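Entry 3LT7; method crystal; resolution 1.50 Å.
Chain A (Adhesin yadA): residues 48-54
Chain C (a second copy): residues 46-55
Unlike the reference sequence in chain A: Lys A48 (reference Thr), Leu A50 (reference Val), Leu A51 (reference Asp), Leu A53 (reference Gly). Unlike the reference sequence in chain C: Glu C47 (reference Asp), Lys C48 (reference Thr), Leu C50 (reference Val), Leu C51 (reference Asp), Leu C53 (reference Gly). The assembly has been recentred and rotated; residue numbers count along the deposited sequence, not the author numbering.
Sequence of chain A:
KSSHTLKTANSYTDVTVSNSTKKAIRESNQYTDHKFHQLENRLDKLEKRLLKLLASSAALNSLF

Chain A, residues 48-54: KRLLKLL
Chain C (46-55) LEKRLLKLLA

Leucines make the apolar centre of this contact between two copies of the adhesin YadA. Leu A53 points its CA-to-CB bond toward chain C and, with chi1 170° and chi2 159°, touches three leucines: its CD1 lies 3.6 Å from CD2 of Leu C54 and 4.3 Å from CD1 of Leu C50, and its CD1 and CD2 lie 4.2 and 4.1 Å from CD2 of Leu C53. Leu A50 sets out sideways, yet its t, p rotamer brings CD1 to 3.7 Å from CD2 of Leu C53. Leu C50 and Leu C53, also t, p, point toward chain A and are buried, as is Leu A50; branched, uncharged ends suit such packing. Leu C54 is exposed and starts sideways, with chi1 at -116° and chi2 t, but its end turns in to meet Leu A53.

Behind these side chains, residues 48-53 of chain A and 46-55 of chain C are helical, with phi near -65° and psi near -40°. The helices run in the same direction, their axes 15° apart and 11.0 Å apart at closest approach. In register, the CA atoms of Leu A50 and Leu C50 lie 7.1 Å apart, and those of Leu A53 and Leu C54 7.4 Å.

Arg A49 joins the centre to the polar edge. Its CB sits 3.5 Å from CD2 of Leu C50, and that same methyl lies over one face of the guanidinium. With chi1 -74°, chi2 145°, chi3 102° and chi4 -166°, the long side chain lays its aliphatic part along Leu C50 and its charged end meets the oppositely charged Glu C47, both residues being partly exposed. Glu C47, t, t with chi3 19°, carries its carboxylate inward from a sideways start. Its OE2 lies near the guanidinium plane, accepting hydrogen bonds from Arg A49 NH1 at 3.2 Å and NH2 at 3.1 Å within one salt bridge. Altogether 378 Å² is buried, counting both sides.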

# COMPACT_ATOMS: atom_id res chain seq x y z
N LYS A 48 -3.48 -13.83 19.96
CA LYS A 48 -2.91 -15.00 20.65
C LYS A 48 -2.55 -14.70 22.12
O LYS A 48 -2.62 -15.59 22.98
CB LYS A 48 -1.63 -15.46 19.97
CG LYS A 48 -1.76 -16.37 18.78
CD LYS A 48 -0.48 -17.24 18.72
CE LYS A 48 0.16 -17.29 17.35
NZ LYS A 48 1.56 -17.75 17.53
N ARG A 49 -2.16 -13.45 22.44
CA ARG A 49 -1.90 -13.10 23.83
C ARG A 49 -3.22 -13.06 24.55
O ARG A 49 -3.31 -13.51 25.68
CB ARG A 49 -1.19 -11.75 24.03
CG ARG A 49 0.30 -11.77 23.67
CD ARG A 49 0.74 -10.45 23.06
NE ARG A 49 1.47 -9.59 23.99
CZ ARG A 49 1.71 -8.30 23.79
NH1 ARG A 49 1.28 -7.69 22.69
NH2 ARG A 49 2.40 -7.60 24.68
N LEU A 50 -4.25 -12.56 23.86
CA LEU A 50 -5.57 -12.40 24.44
C LEU A 50 -6.24 -13.74 24.72
O LEU A 50 -6.73 -13.99 25.82
CB LEU A 50 -6.44 -11.50 23.57
CG LEU A 50 -7.87 -11.17 23.99
CD1 LEU A 50 -7.95 -10.71 25.46
CD2 LEU A 50 -8.52 -10.17 23.05
N LEU A 51 -6.27 -14.60 23.72
CA LEU A 51 -6.82 -15.92 23.88
C LEU A 51 -6.13 -16.66 25.03
O LEU A 51 -6.80 -17.24 25.87
CB LEU A 51 -6.71 -16.74 22.61
CG LEU A 51 -7.47 -16.32 21.36
CD1 LEU A 51 -7.17 -17.29 20.27
CD2 LEU A 51 -8.99 -16.25 21.59
N LYS A 52 -4.79 -16.62 25.10
CA LYS A 52 -4.08 -17.33 26.17
C LYS A 52 -4.50 -16.84 27.56
O LYS A 52 -4.62 -17.65 28.51
CB LYS A 52 -2.55 -17.27 26.03
CG LYS A 52 -1.94 -18.13 24.94
CD LYS A 52 -0.41 -18.31 25.17
CE LYS A 52 0.44 -17.55 24.16
NZ LYS A 52 0.73 -18.40 22.97
N LEU A 53 -4.73 -15.53 27.66
CA LEU A 53 -5.07 -14.87 28.91
C LEU A 53 -6.45 -15.32 29.38
O LEU A 53 -6.67 -15.52 30.60
CB LEU A 53 -5.00 -13.34 28.75
CG LEU A 53 -5.55 -12.47 29.89
CD1 LEU A 53 -4.96 -11.08 29.84
CD2 LEU A 53 -7.07 -12.32 29.79
N LEU A 54 -7.35 -15.47 28.40
CA LEU A 54 -8.74 -15.84 28.66
C LEU A 54 -8.84 -17.29 29.13
O LEU A 54 -8.72 -17.54 30.33
CB LEU A 54 -9.61 -15.59 27.44
CG LEU A 54 -9.84 -14.12 27.05
CD1 LEU A 54 -10.85 -13.99 25.91
CD2 LEU A 54 -10.27 -13.32 28.28
N LEU C 46 -4.31 -0.76 21.03
CA LEU C 46 -4.76 -2.10 21.34
C LEU C 46 -3.79 -2.78 22.28
O LEU C 46 -4.18 -3.41 23.26
CB LEU C 46 -4.82 -2.88 20.04
CG LEU C 46 -5.57 -4.17 19.80
CD1 LEU C 46 -7.06 -3.89 19.67
CD2 LEU C 46 -5.01 -4.59 18.49
N GLU C 47 -2.50 -2.71 21.99
CA GLU C 47 -1.56 -3.36 22.90
C GLU C 47 -1.56 -2.76 24.34
O GLU C 47 -1.46 -3.50 25.33
CB GLU C 47 -0.16 -3.39 22.29
CG GLU C 47 0.74 -4.39 22.98
CD GLU C 47 2.20 -4.05 22.88
OE1 GLU C 47 2.53 -2.86 22.61
OE2 GLU C 47 3.01 -4.99 23.10
N LYS C 48 -1.73 -1.45 24.46
CA LYS C 48 -1.95 -0.87 25.80
C LYS C 48 -3.17 -1.42 26.54
O LYS C 48 -3.10 -1.66 27.77
CB LYS C 48 -2.02 0.66 25.71
CG LYS C 48 -2.06 1.32 27.05
CD LYS C 48 -1.82 2.78 26.88
CE LYS C 48 -1.95 3.50 28.22
NZ LYS C 48 -1.53 4.95 28.14
N ARG C 49 -4.28 -1.59 25.83
CA ARG C 49 -5.50 -2.12 26.45
C ARG C 49 -5.31 -3.58 26.88
O ARG C 49 -5.80 -3.98 27.94
CB ARG C 49 -6.71 -2.01 25.54
CG ARG C 49 -7.21 -0.65 25.20
CD ARG C 49 -8.00 -0.77 23.91
NE ARG C 49 -8.95 0.32 23.74
CZ ARG C 49 -8.60 1.56 23.43
NH1 ARG C 49 -7.31 1.86 23.27
NH2 ARG C 49 -9.53 2.50 23.30
N LEU C 50 -4.60 -4.36 26.06
CA LEU C 50 -4.24 -5.74 26.48
C LEU C 50 -3.38 -5.69 27.76
O LEU C 50 -3.58 -6.47 28.68
CB LEU C 50 -3.48 -6.49 25.38
CG LEU C 50 -2.74 -7.78 25.76
CD1 LEU C 50 -3.70 -8.75 26.42
CD2 LEU C 50 -2.01 -8.40 24.57
N LEU C 51 -2.43 -4.76 27.82
CA LEU C 51 -1.59 -4.59 29.00
C LEU C 51 -2.35 -4.17 30.28
O LEU C 51 -2.02 -4.63 31.37
CB LEU C 51 -0.46 -3.60 28.71
CG LEU C 51 0.79 -4.12 27.99
CD1 LEU C 51 1.86 -3.02 28.09
CD2 LEU C 51 1.30 -5.46 28.52
N LYS C 52 -3.37 -3.34 30.12
CA LYS C 52 -4.28 -2.97 31.21
C LYS C 52 -5.15 -4.18 31.57
O LYS C 52 -5.17 -4.61 32.72
CB LYS C 52 -5.14 -1.74 30.83
CG LYS C 52 -6.24 -1.39 31.86
CD LYS C 52 -6.68 0.07 31.82
CE LYS C 52 -8.17 0.22 32.21
NZ LYS C 52 -8.49 1.61 32.64
N LEU C 53 -5.87 -4.74 30.60
CA LEU C 53 -6.68 -5.95 30.86
C LEU C 53 -5.94 -7.07 31.61
O LEU C 53 -6.53 -7.73 32.48
CB LEU C 53 -7.31 -6.51 29.57
CG LEU C 53 -7.98 -7.89 29.74
CD1 LEU C 53 -9.34 -7.75 30.44
CD2 LEU C 53 -8.10 -8.61 28.45
N LEU C 54 -4.65 -7.27 31.28
CA LEU C 54 -3.76 -8.26 31.89
C LEU C 54 -3.56 -8.03 33.38
O LEU C 54 -3.64 -8.96 34.18
CB LEU C 54 -2.37 -8.15 31.28
CG LEU C 54 -1.60 -9.16 30.45
CD1 LEU C 54 -0.18 -8.58 30.43
CD2 LEU C 54 -1.60 -10.56 31.03
N ALA C 55 -3.28 -6.77 33.73
CA ALA C 55 -3.07 -6.34 35.12
C ALA C 55 -4.38 -6.36 35.89
O ALA C 55 -4.41 -6.62 37.10
CB ALA C 55 -2.47 -4.95 35.15